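(S)-2-haloacid dehalogenase 4A (Burkholderia cepacia, PDB 2NO4) catalyses the hydrolytic dehalogenation of short-chain (S)-2-haloalkanoic acids to (R)-2-hydroxyalkanoic acids, with inversion of configuration. Local coordinates at residues R53-E56 with Y57-T60; A68-W71 with Q72-E76; G175-P178 with N179-C182. All blocks are in the same frame, centred on the assembly; numbering follows the deposited sequence.

Contact 1 (R53-E56 with Y57-T60); sequences RQLE and YSWT
Trp59 and Leu55 meet because the indole leaves its CB with CG anti to the carbonyl carbon (chi1 -56°), which folds the ring back over the preceding turn of helix 43-63. Leu55 CB then sits over the face of the six-membered ring, 3.9 Å from its centroid and 22° off the normal, a CH-pi contact in which CH2 is the nearest ring atom. The same torsion class in Tyr57 (chi1 -63°) lays the phenol back along Arg53: Arg53 O lies 3.1 Å above the ring plane, displaced toward the rim, while Arg53 CD approaches Tyr57 CE1 at 3.9 Å. Arg53 meets the ring through CB and CD, and the guanidinium plane stands nearly perpendicular to it.

Leu55 O takes two donors. Trp59 N supplies the helical bond, and Ser58 OG adds a second at 2.8 Å, in the carbonyl plane and on a lone pair. Glu56 O receives Thr60 N at 2.9 Å.

Several polar ends reach the second subunit: Arg53 NE forms a salt bridge with Glu212 of the second subunit, Tyr57 OH bonds to that same carboxylate, and Glu56 OE2 to Tyr213 of the second subunit. Buried carbonyls satisfied inside the helix, beside charged and hydroxyl tips committed across the interface, imply a helix face that is both internally bonded and part of the dimer contact.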
ATOM      1  N   ARG B  53       3.209  -3.908  -5.132  1.00 19.74           N
ATOM      2  CA  ARG B  53       2.893  -5.040  -4.258  1.00 20.58           C
ATOM      3  C   ARG B  53       3.972  -5.225  -3.177  1.00 19.65           C
ATOM      4  O   ARG B  53       3.644  -5.575  -2.055  1.00 18.85           O
ATOM      5  CB  ARG B  53       2.755  -6.370  -5.021  1.00 20.22           C
ATOM      6  CG  ARG B  53       1.370  -6.643  -5.552  1.00 20.82           C
ATOM      7  CD  ARG B  53       0.258  -6.400  -4.492  1.00 20.53           C
ATOM      8  NE  ARG B  53      -0.999  -7.083  -4.839  1.00 22.63           N
ATOM      9  CZ  ARG B  53      -1.943  -6.591  -5.657  1.00 22.69           C
ATOM     10  NH1 ARG B  53      -3.025  -7.297  -5.903  1.00 20.66           N
ATOM     11  NH2 ARG B  53      -1.805  -5.406  -6.268  1.00 22.94           N
ATOM     12  N   GLN B  54       5.231  -4.979  -3.542  1.00 19.49           N
ATOM     13  CA  GLN B  54       6.345  -5.083  -2.572  1.00 22.06           C
ATOM     14  C   GLN B  54       6.053  -4.172  -1.376  1.00 21.98           C
ATOM     15  O   GLN B  54       6.163  -4.597  -0.215  1.00 22.19           O
ATOM     16  CB  GLN B  54       7.677  -4.750  -3.230  1.00 21.03           C
ATOM     17  CG  GLN B  54       8.916  -4.562  -2.308  1.00 22.25           C
ATOM     18  CD  GLN B  54      10.016  -3.780  -3.019  1.00 23.57           C
ATOM     19  OE1 GLN B  54       9.801  -2.631  -3.426  1.00 25.99           O
ATOM     20  NE2 GLN B  54      11.211  -4.414  -3.205  1.00 21.88           N
ATOM     21  N   LEU B  55       5.655  -2.938  -1.685  1.00 20.38           N
ATOM     22  CA  LEU B  55       5.330  -1.933  -0.709  1.00 20.31           C
ATOM     23  C   LEU B  55       4.047  -2.275  -0.023  1.00 19.83           C
ATOM     24  O   LEU B  55       4.009  -2.226   1.195  1.00 19.29           O
ATOM     25  CB  LEU B  55       5.248  -0.537  -1.357  1.00 21.82           C
ATOM     26  CG  LEU B  55       6.636   0.002  -1.735  1.00 24.50           C
ATOM     27  CD1 LEU B  55       6.456   1.377  -2.346  1.00 22.58           C
ATOM     28  CD2 LEU B  55       7.603  -0.024  -0.530  1.00 23.13           C
ATOM     29  N   GLU B  56       2.989  -2.627  -0.781  1.00 17.39           N
ATOM     30  CA  GLU B  56       1.762  -3.113  -0.136  1.00 19.77           C
ATOM     31  C   GLU B  56       2.060  -4.176   0.941  1.00 19.60           C
ATOM     32  O   GLU B  56       1.546  -4.068   2.060  1.00 20.41           O
ATOM     33  CB  GLU B  56       0.790  -3.742  -1.139  1.00 18.12           C
ATOM     34  CG  GLU B  56      -0.323  -4.528  -0.424  1.00 18.83           C
ATOM     35  CD  GLU B  56      -1.384  -5.083  -1.369  1.00 20.53           C
ATOM     36  OE1 GLU B  56      -1.679  -4.440  -2.393  1.00 19.17           O
ATOM     37  OE2 GLU B  56      -1.935  -6.169  -1.094  1.00 21.18           O
ATOM     38  N   TYR B  57       2.820  -5.213   0.570  1.00 20.13           N
ATOM     39  CA  TYR B  57       3.155  -6.311   1.494  1.00 19.45           C
ATOM     40  C   TYR B  57       3.842  -5.812   2.743  1.00 20.72           C
ATOM     41  O   TYR B  57       3.582  -6.319   3.816  1.00 21.27           O
ATOM     42  CB  TYR B  57       4.008  -7.429   0.835  1.00 19.42           C
ATOM     43  CG  TYR B  57       3.312  -8.138  -0.291  1.00 20.42           C
ATOM     44  CD1 TYR B  57       1.916  -8.092  -0.431  1.00 20.01           C
ATOM     45  CD2 TYR B  57       4.060  -8.827  -1.264  1.00 22.18           C
ATOM     46  CE1 TYR B  57       1.273  -8.769  -1.547  1.00 19.65           C
ATOM     47  CE2 TYR B  57       3.446  -9.516  -2.356  1.00 19.72           C
ATOM     48  CZ  TYR B  57       2.081  -9.478  -2.488  1.00 21.81           C
ATOM     49  OH  TYR B  57       1.529 -10.178  -3.563  1.00 22.60           O
ATOM     50  N   SER B  58       4.724  -4.823   2.601  1.00 21.21           N
ATOM     51  CA  SER B  58       5.411  -4.285   3.754  1.00 20.24           C
ATOM     52  C   SER B  58       4.438  -3.569   4.714  1.00 20.93           C
ATOM     53  O   SER B  58       4.556  -3.723   5.909  1.00 22.68           O
ATOM     54  CB  SER B  58       6.607  -3.397   3.321  1.00 20.91           C
ATOM     55  OG  SER B  58       6.201  -2.055   2.971  1.00 20.86           O
ATOM     56  N   TRP B  59       3.466  -2.806   4.190  1.00 20.85           N
ATOM     57  CA  TRP B  59       2.514  -2.103   5.026  1.00 18.42           C
ATOM     58  C   TRP B  59       1.491  -3.063   5.665  1.00 20.58           C
ATOM     59  O   TRP B  59       1.270  -3.003   6.865  1.00 18.49           O
ATOM     60  CB  TRP B  59       1.817  -0.989   4.240  1.00 21.30           C
ATOM     61  CG  TRP B  59       2.782  -0.001   3.615  1.00 20.77           C
ATOM     62  CD1 TRP B  59       3.939   0.501   4.164  1.00 20.66           C
ATOM     63  CD2 TRP B  59       2.664   0.596   2.322  1.00 21.42           C
ATOM     64  NE1 TRP B  59       4.538   1.386   3.289  1.00 21.83           N
ATOM     65  CE2 TRP B  59       3.781   1.461   2.154  1.00 21.13           C
ATOM     66  CE3 TRP B  59       1.703   0.493   1.278  1.00 19.70           C
ATOM     67  CZ2 TRP B  59       3.991   2.202   0.981  1.00 21.09           C
ATOM     68  CZ3 TRP B  59       1.913   1.231   0.111  1.00 19.53           C
ATOM     69  CH2 TRP B  59       3.038   2.083  -0.024  1.00 20.60           C
ATOM     70  N   THR B  60       0.877  -3.942   4.871  1.00 19.38           N
ATOM     71  CA  THR B  60      -0.218  -4.742   5.386  1.00 21.77           C
ATOM     72  C   THR B  60       0.298  -5.814   6.387  1.00 19.63           C
ATOM     73  O   THR B  60      -0.377  -6.103   7.357  1.00 20.54           O
ATOM     74  CB  THR B  60      -1.035  -5.380   4.268  1.00 20.29           C
ATOM     75  OG1 THR B  60      -0.173  -6.220   3.511  1.00 21.14           O
ATOM     76  CG2 THR B  60      -1.643  -4.266   3.334  1.00 17.76           C
TER

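Contact 2 (A68-W71 with Q72-E76); sequences ADFW and QLTDE. With SO4 (sulfate ion), chain K.
Gln72 touches Ala68 with the end of a chain that runs straight out from the first turn of helix 70-84. Gln72 CB lies 3.6 Å from Asp69 OD1. CG is anti to the backbone N (chi1 -176°) and the chain stays extended beyond it, which carries Gln72 CD to 3.7 Å from Ala68 CB; the methyl therefore packs against the amide group. At the tip, NE2 has two acceptors. One is Glu76 OE2, one turn further on, 2.9 Å from Gln72 NE2 and close to the amide plane, although the oxygen itself is met from above the carboxylate plane. The other is O1 of a sulfate ion, probably from the crystallisation liquor, reached with an N-H...O angle of 175°; Arg61 and Gln66 bind the same ion.

The backbone of Gln72 belongs to an N-cap motif. Asp69 stands immediately before the helix, and its OD1 accepts from Gln72 N at 3.0 Å, met nearly along the C-O axis; chi1 of 83° sets Asp69 CG between backbone N and carbonyl carbon, with the carboxylate turned back to the first turn.

On the inner side, Phe70 O is gripped twice by Thr74, whose N and OG1 arrive from opposite faces of the carbonyl plane, OG1 at 2.7 Å. That hydroxyl also lies over one face of the Phe70 ring. Leu73 continues the apolar side, its CD2 3.9 Å from Ala68 CB, with Tyr160 and Arg61 packed against it. The Phe70 ring itself lies next to Asn129 and Tyr22, both residues that bind the (S)-2-haloacid.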
ATOM      1  N   ALA B  68       7.665 -10.509   7.461  1.00 23.54           N
ATOM      2  CA  ALA B  68       8.678 -11.309   6.788  1.00 22.46           C
ATOM      3  C   ALA B  68       9.590 -10.271   6.182  1.00 23.64           C
ATOM      4  O   ALA B  68       9.185  -9.105   5.993  1.00 21.86           O
ATOM      5  CB  ALA B  68       8.079 -12.190   5.689  1.00 21.94           C
ATOM      6  N   ASP B  69      10.817 -10.674   5.876  1.00 23.73           N
ATOM      7  CA  ASP B  69      11.818  -9.716   5.449  1.00 25.50           C
ATOM      8  C   ASP B  69      11.678  -9.214   4.011  1.00 24.15           C
ATOM      9  O   ASP B  69      10.920  -9.770   3.218  1.00 23.30           O
ATOM     10  CB  ASP B  69      13.261 -10.169   5.801  1.00 26.51           C
ATOM     11  CG  ASP B  69      13.892 -11.147   4.782  1.00 29.90           C
ATOM     12  OD1 ASP B  69      13.337 -11.484   3.736  1.00 25.95           O
ATOM     13  OD2 ASP B  69      15.038 -11.576   5.049  1.00 31.66           O
ATOM     14  N   PHE B  70      12.408  -8.153   3.689  1.00 24.52           N
ATOM     15  CA  PHE B  70      12.086  -7.390   2.486  1.00 25.14           C
ATOM     16  C   PHE B  70      12.402  -8.167   1.243  1.00 24.18           C
ATOM     17  O   PHE B  70      11.675  -8.085   0.244  1.00 22.84           O
ATOM     18  CB  PHE B  70      12.764  -6.033   2.507  1.00 22.53           C
ATOM     19  CG  PHE B  70      12.066  -4.971   1.676  1.00 24.36           C
ATOM     20  CD1 PHE B  70      10.739  -4.619   1.932  1.00 22.83           C
ATOM     21  CD2 PHE B  70      12.771  -4.282   0.668  1.00 23.88           C
ATOM     22  CE1 PHE B  70      10.115  -3.586   1.211  1.00 24.92           C
ATOM     23  CE2 PHE B  70      12.153  -3.259  -0.066  1.00 25.63           C
ATOM     24  CZ  PHE B  70      10.799  -2.913   0.234  1.00 23.79           C
ATOM     25  N   TRP B  71      13.473  -8.962   1.306  1.00 23.24           N
ATOM     26  CA  TRP B  71      13.792  -9.880   0.199  1.00 25.18           C
ATOM     27  C   TRP B  71      12.655 -10.881  -0.095  1.00 25.83           C
ATOM     28  O   TRP B  71      12.309 -11.138  -1.269  1.00 24.03           O
ATOM     29  CB  TRP B  71      15.118 -10.610   0.468  1.00 26.16           C
ATOM     30  CG  TRP B  71      15.598 -11.459  -0.660  1.00 27.25           C
ATOM     31  CD1 TRP B  71      15.592 -12.823  -0.699  1.00 28.80           C
ATOM     32  CD2 TRP B  71      16.161 -11.023  -1.906  1.00 27.19           C
ATOM     33  NE1 TRP B  71      16.111 -13.270  -1.899  1.00 30.16           N
ATOM     34  CE2 TRP B  71      16.476 -12.187  -2.655  1.00 29.52           C
ATOM     35  CE3 TRP B  71      16.432  -9.767  -2.469  1.00 28.33           C
ATOM     36  CZ2 TRP B  71      17.066 -12.132  -3.938  1.00 28.05           C
ATOM     37  CZ3 TRP B  71      17.026  -9.715  -3.749  1.00 29.70           C
ATOM     38  CH2 TRP B  71      17.332 -10.905  -4.461  1.00 27.08           C
ATOM     39  N   GLN B  72      12.091 -11.459   0.964  1.00 25.12           N
ATOM     40  CA  GLN B  72      10.973 -12.388   0.789  1.00 25.54           C
ATOM     41  C   GLN B  72       9.789 -11.659   0.152  1.00 23.44           C
ATOM     42  O   GLN B  72       9.154 -12.176  -0.745  1.00 18.77           O
ATOM     43  CB  GLN B  72      10.549 -13.037   2.109  1.00 24.28           C
ATOM     44  CG  GLN B  72       9.433 -14.108   1.946  1.00 26.69           C
ATOM     45  CD  GLN B  72       9.056 -14.774   3.253  1.00 27.00           C
ATOM     46  OE1 GLN B  72       9.908 -15.016   4.102  1.00 29.87           O
ATOM     47  NE2 GLN B  72       7.767 -15.059   3.430  1.00 26.92           N
ATOM     48  N   LEU B  73       9.479 -10.473   0.641  1.00 21.17           N
ATOM     49  CA  LEU B  73       8.380  -9.703   0.061  1.00 22.27           C
ATOM     50  C   LEU B  73       8.613  -9.305  -1.404  1.00 21.43           C
ATOM     51  O   LEU B  73       7.656  -9.270  -2.198  1.00 22.15           O
ATOM     52  CB  LEU B  73       8.127  -8.417   0.867  1.00 19.55           C
ATOM     53  CG  LEU B  73       7.861  -8.618   2.365  1.00 20.64           C
ATOM     54  CD1 LEU B  73       7.326  -7.336   2.997  1.00 18.47           C
ATOM     55  CD2 LEU B  73       7.022  -9.876   2.713  1.00 22.57           C
ATOM     56  N   THR B  74       9.861  -8.961  -1.728  1.00 23.55           N
ATOM     57  CA  THR B  74      10.286  -8.623  -3.085  1.00 23.50           C
ATOM     58  C   THR B  74      10.038  -9.826  -4.014  1.00 23.85           C
ATOM     59  O   THR B  74       9.498  -9.680  -5.099  1.00 23.27           O
ATOM     60  CB  THR B  74      11.765  -8.140  -3.114  1.00 22.28           C
ATOM     61  OG1 THR B  74      11.890  -7.019  -2.222  1.00 24.39           O
ATOM     62  CG2 THR B  74      12.201  -7.716  -4.551  1.00 22.62           C
ATOM     63  N   ASP B  75      10.433 -11.010  -3.551  1.00 22.27           N
ATOM     64  CA  ASP B  75      10.241 -12.278  -4.244  1.00 24.47           C
ATOM     65  C   ASP B  75       8.738 -12.580  -4.463  1.00 21.20           C
ATOM     66  O   ASP B  75       8.300 -12.851  -5.590  1.00 22.18           O
ATOM     67  CB  ASP B  75      10.964 -13.384  -3.426  1.00 29.69           C
ATOM     68  CG  ASP B  75      11.049 -14.713  -4.163  1.00 36.89           C
ATOM     69  OD1 ASP B  75      10.038 -15.429  -4.243  1.00 38.12           O
ATOM     70  OD2 ASP B  75      12.140 -15.037  -4.668  1.00 42.00           O
ATOM     71  N   GLU B  76       7.950 -12.511  -3.392  1.00 21.80           N
ATOM     72  CA  GLU B  76       6.511 -12.757  -3.455  1.00 22.44           C
ATOM     73  C   GLU B  76       5.799 -11.776  -4.417  1.00 21.72           C
ATOM     74  O   GLU B  76       4.943 -12.177  -5.186  1.00 23.20           O
ATOM     75  CB  GLU B  76       5.893 -12.673  -2.057  1.00 21.25           C
ATOM     76  CG  GLU B  76       6.356 -13.838  -1.161  1.00 23.67           C
ATOM     77  CD  GLU B  76       5.965 -13.664   0.305  1.00 23.97           C
ATOM     78  OE1 GLU B  76       5.566 -12.546   0.714  1.00 23.76           O
ATOM     79  OE2 GLU B  76       6.111 -14.664   1.066  1.00 25.94           O
TER
HETATM   80  S   SO4 K1007       5.319 -15.982   5.935  1.00 30.86           S
HETATM   81  O1  SO4 K1007       6.739 -16.207   5.858  1.00 31.33           O
HETATM   82  O2  SO4 K1007       4.628 -17.177   6.440  1.00 32.78           O
HETATM   83  O3  SO4 K1007       5.029 -14.894   6.846  1.00 30.24           O
HETATM   84  O4  SO4 K1007       4.845 -15.709   4.547  1.00 32.76           O

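Contact 3 (G175-P178 with N179-C182); sequences GVNP and NEVC
This is a local turn contact at the N-terminal end of an inner strand of the parallel sheet, where the chain leaves helix 164-174 and enters strand 181-185. Gly175, the first residue after helix 164-174, has a positive phi, and the chain then doubles round Pro178 through a short 3-10 segment. Two backbone bonds define that turn: Glu180 N to Asn177 O at 2.9 Å and Val181 N to Pro178 O at 3.2 Å.

A side chain closes the loop from the other direction. Glu180 is extended beyond CG, and its OE1 reaches back to Asn177 N at 3.0 Å with an N-H...O angle of 171°. The oxygen is met on its anti side, 15° out of the carboxylate plane. Glu180 OE1 also passes 3.6 Å from Val176 CA. Thus Asn177 and Glu180 are joined reciprocally, carbonyl to N-H and N-H to carboxylate. Towards solvent, a water accepts from Asn177 ND2 and donates to Asn179 OD1.

Beneath the turn, Val176 CG2 and Val181 CG2 approach to 3.4 Å, tighter than usual van der Waals contact, with the two side chains crossing at about a right angle. Backbone bonds from Glu180 and Cys182 to Ala16 tie the turn and the strand that follows to strand 16-19, whose neighbour in sequence, Asp20, is the nucleophile. Such a helix-to-strand connection belongs to the beta-alpha-beta architecture of the Rossmann-like HAD core.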
ATOM      1  N   GLY B 175      22.628   7.944  17.896  1.00 31.80           N
ATOM      2  CA  GLY B 175      22.863   8.846  19.038  1.00 31.89           C
ATOM      3  C   GLY B 175      22.457  10.271  18.745  1.00 32.70           C
ATOM      4  O   GLY B 175      23.151  11.215  19.131  1.00 32.08           O
ATOM      5  N   VAL B 176      21.356  10.439  18.011  1.00 30.92           N
ATOM      6  CA  VAL B 176      20.865  11.770  17.660  1.00 29.57           C
ATOM      7  C   VAL B 176      19.397  11.954  18.060  1.00 30.17           C
ATOM      8  O   VAL B 176      18.634  10.977  18.174  1.00 30.03           O
ATOM      9  CB  VAL B 176      21.039  12.090  16.109  1.00 29.51           C
ATOM     10  CG1 VAL B 176      22.512  12.154  15.696  1.00 27.91           C
ATOM     11  CG2 VAL B 176      20.325  11.018  15.245  1.00 28.80           C
ATOM     12  N   ASN B 177      19.004  13.210  18.260  1.00 29.18           N
ATOM     13  CA  ASN B 177      17.605  13.552  18.397  1.00 30.78           C
ATOM     14  C   ASN B 177      16.956  13.730  17.030  1.00 29.85           C
ATOM     15  O   ASN B 177      17.650  14.075  16.081  1.00 31.34           O
ATOM     16  CB  ASN B 177      17.460  14.849  19.171  1.00 31.53           C
ATOM     17  CG  ASN B 177      18.035  14.746  20.554  1.00 35.67           C
ATOM     18  OD1 ASN B 177      17.950  13.692  21.200  1.00 34.98           O
ATOM     19  ND2 ASN B 177      18.645  15.840  21.019  1.00 36.81           N
ATOM     20  N   PRO B 178      15.622  13.543  16.944  1.00 31.28           N
ATOM     21  CA  PRO B 178      14.917  13.715  15.665  1.00 30.01           C
ATOM     22  C   PRO B 178      15.251  15.019  14.976  1.00 31.12           C
ATOM     23  O   PRO B 178      15.488  15.023  13.788  1.00 31.55           O
ATOM     24  CB  PRO B 178      13.439  13.667  16.060  1.00 28.89           C
ATOM     25  CG  PRO B 178      13.431  12.811  17.297  1.00 30.24           C
ATOM     26  CD  PRO B 178      14.705  13.116  18.027  1.00 29.72           C
ATOM     27  N   ASN B 179      15.283  16.126  15.705  1.00 31.71           N
ATOM     28  CA  ASN B 179      15.561  17.393  15.036  1.00 32.01           C
ATOM     29  C   ASN B 179      17.006  17.656  14.603  1.00 30.90           C
ATOM     30  O   ASN B 179      17.291  18.695  14.038  1.00 30.91           O
ATOM     31  CB  ASN B 179      14.968  18.586  15.805  1.00 35.05           C
ATOM     32  CG  ASN B 179      15.764  18.957  17.041  1.00 37.23           C
ATOM     33  OD1 ASN B 179      16.784  18.341  17.383  1.00 38.08           O
ATOM     34  ND2 ASN B 179      15.288  19.984  17.732  1.00 41.07           N
ATOM     35  N   GLU B 180      17.907  16.710  14.856  1.00 32.21           N
ATOM     36  CA  GLU B 180      19.291  16.790  14.370  1.00 32.17           C
ATOM     37  C   GLU B 180      19.503  15.962  13.117  1.00 31.53           C
ATOM     38  O   GLU B 180      20.639  15.847  12.604  1.00 30.76           O
ATOM     39  CB  GLU B 180      20.252  16.300  15.434  1.00 33.12           C
ATOM     40  CG  GLU B 180      20.177  17.098  16.709  1.00 34.70           C
ATOM     41  CD  GLU B 180      21.110  16.559  17.759  1.00 35.87           C
ATOM     42  OE1 GLU B 180      21.011  15.374  18.127  1.00 36.07           O
ATOM     43  OE2 GLU B 180      21.956  17.344  18.216  1.00 40.10           O
ATOM     44  N   VAL B 181      18.401  15.383  12.634  1.00 27.99           N
ATOM     45  CA  VAL B 181      18.382  14.568  11.419  1.00 26.86           C
ATOM     46  C   VAL B 181      17.753  15.300  10.205  1.00 26.22           C
ATOM     47  O   VAL B 181      16.636  15.818  10.266  1.00 23.15           O
ATOM     48  CB  VAL B 181      17.670  13.229  11.688  1.00 25.69           C
ATOM     49  CG1 VAL B 181      17.429  12.406  10.365  1.00 25.63           C
ATOM     50  CG2 VAL B 181      18.459  12.420  12.731  1.00 24.88           C
ATOM     51  N   CYS B 182      18.512  15.329   9.121  1.00 25.16           N
ATOM     52  CA  CYS B 182      17.964  15.593   7.799  1.00 25.89           C
ATOM     53  C   CYS B 182      17.640  14.248   7.114  1.00 24.28           C
ATOM     54  O   CYS B 182      18.518  13.435   6.789  1.00 24.44           O
ATOM     55  CB  CYS B 182      18.936  16.422   6.952  1.00 24.52           C
ATOM     56  SG  CYS B 182      18.252  16.805   5.304  1.00 27.33           S
TER
HETATM   57  O   HOH W   1      18.417  18.343  19.641  1.00 40.23           O

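How the contacts relate
Contacts 1 and 2 lie side by side, their centres about 9 Å apart, on successive helices, 43-63 and 70-84, which touch through Gln54: its NE2 reaches Thr74 OG1 in a probable hydrogen bond, and its side chain packs on Phe70. Contact 3 stands apart, its centre about 27 Å from that of contact 1, at the start of a sheet strand. Contact 1 is buried; contacts 2 and 3 are partly buried and touch no other chain. Both helical contacts have a doubly accepting carbonyl, Leu55 O and Phe70 O. Aromatic faces and bonds to the second subunit distinguish contact 1, a capped helix start with a sulfate contact 2, and a carboxylate-braced turn with a bridging water contact 3.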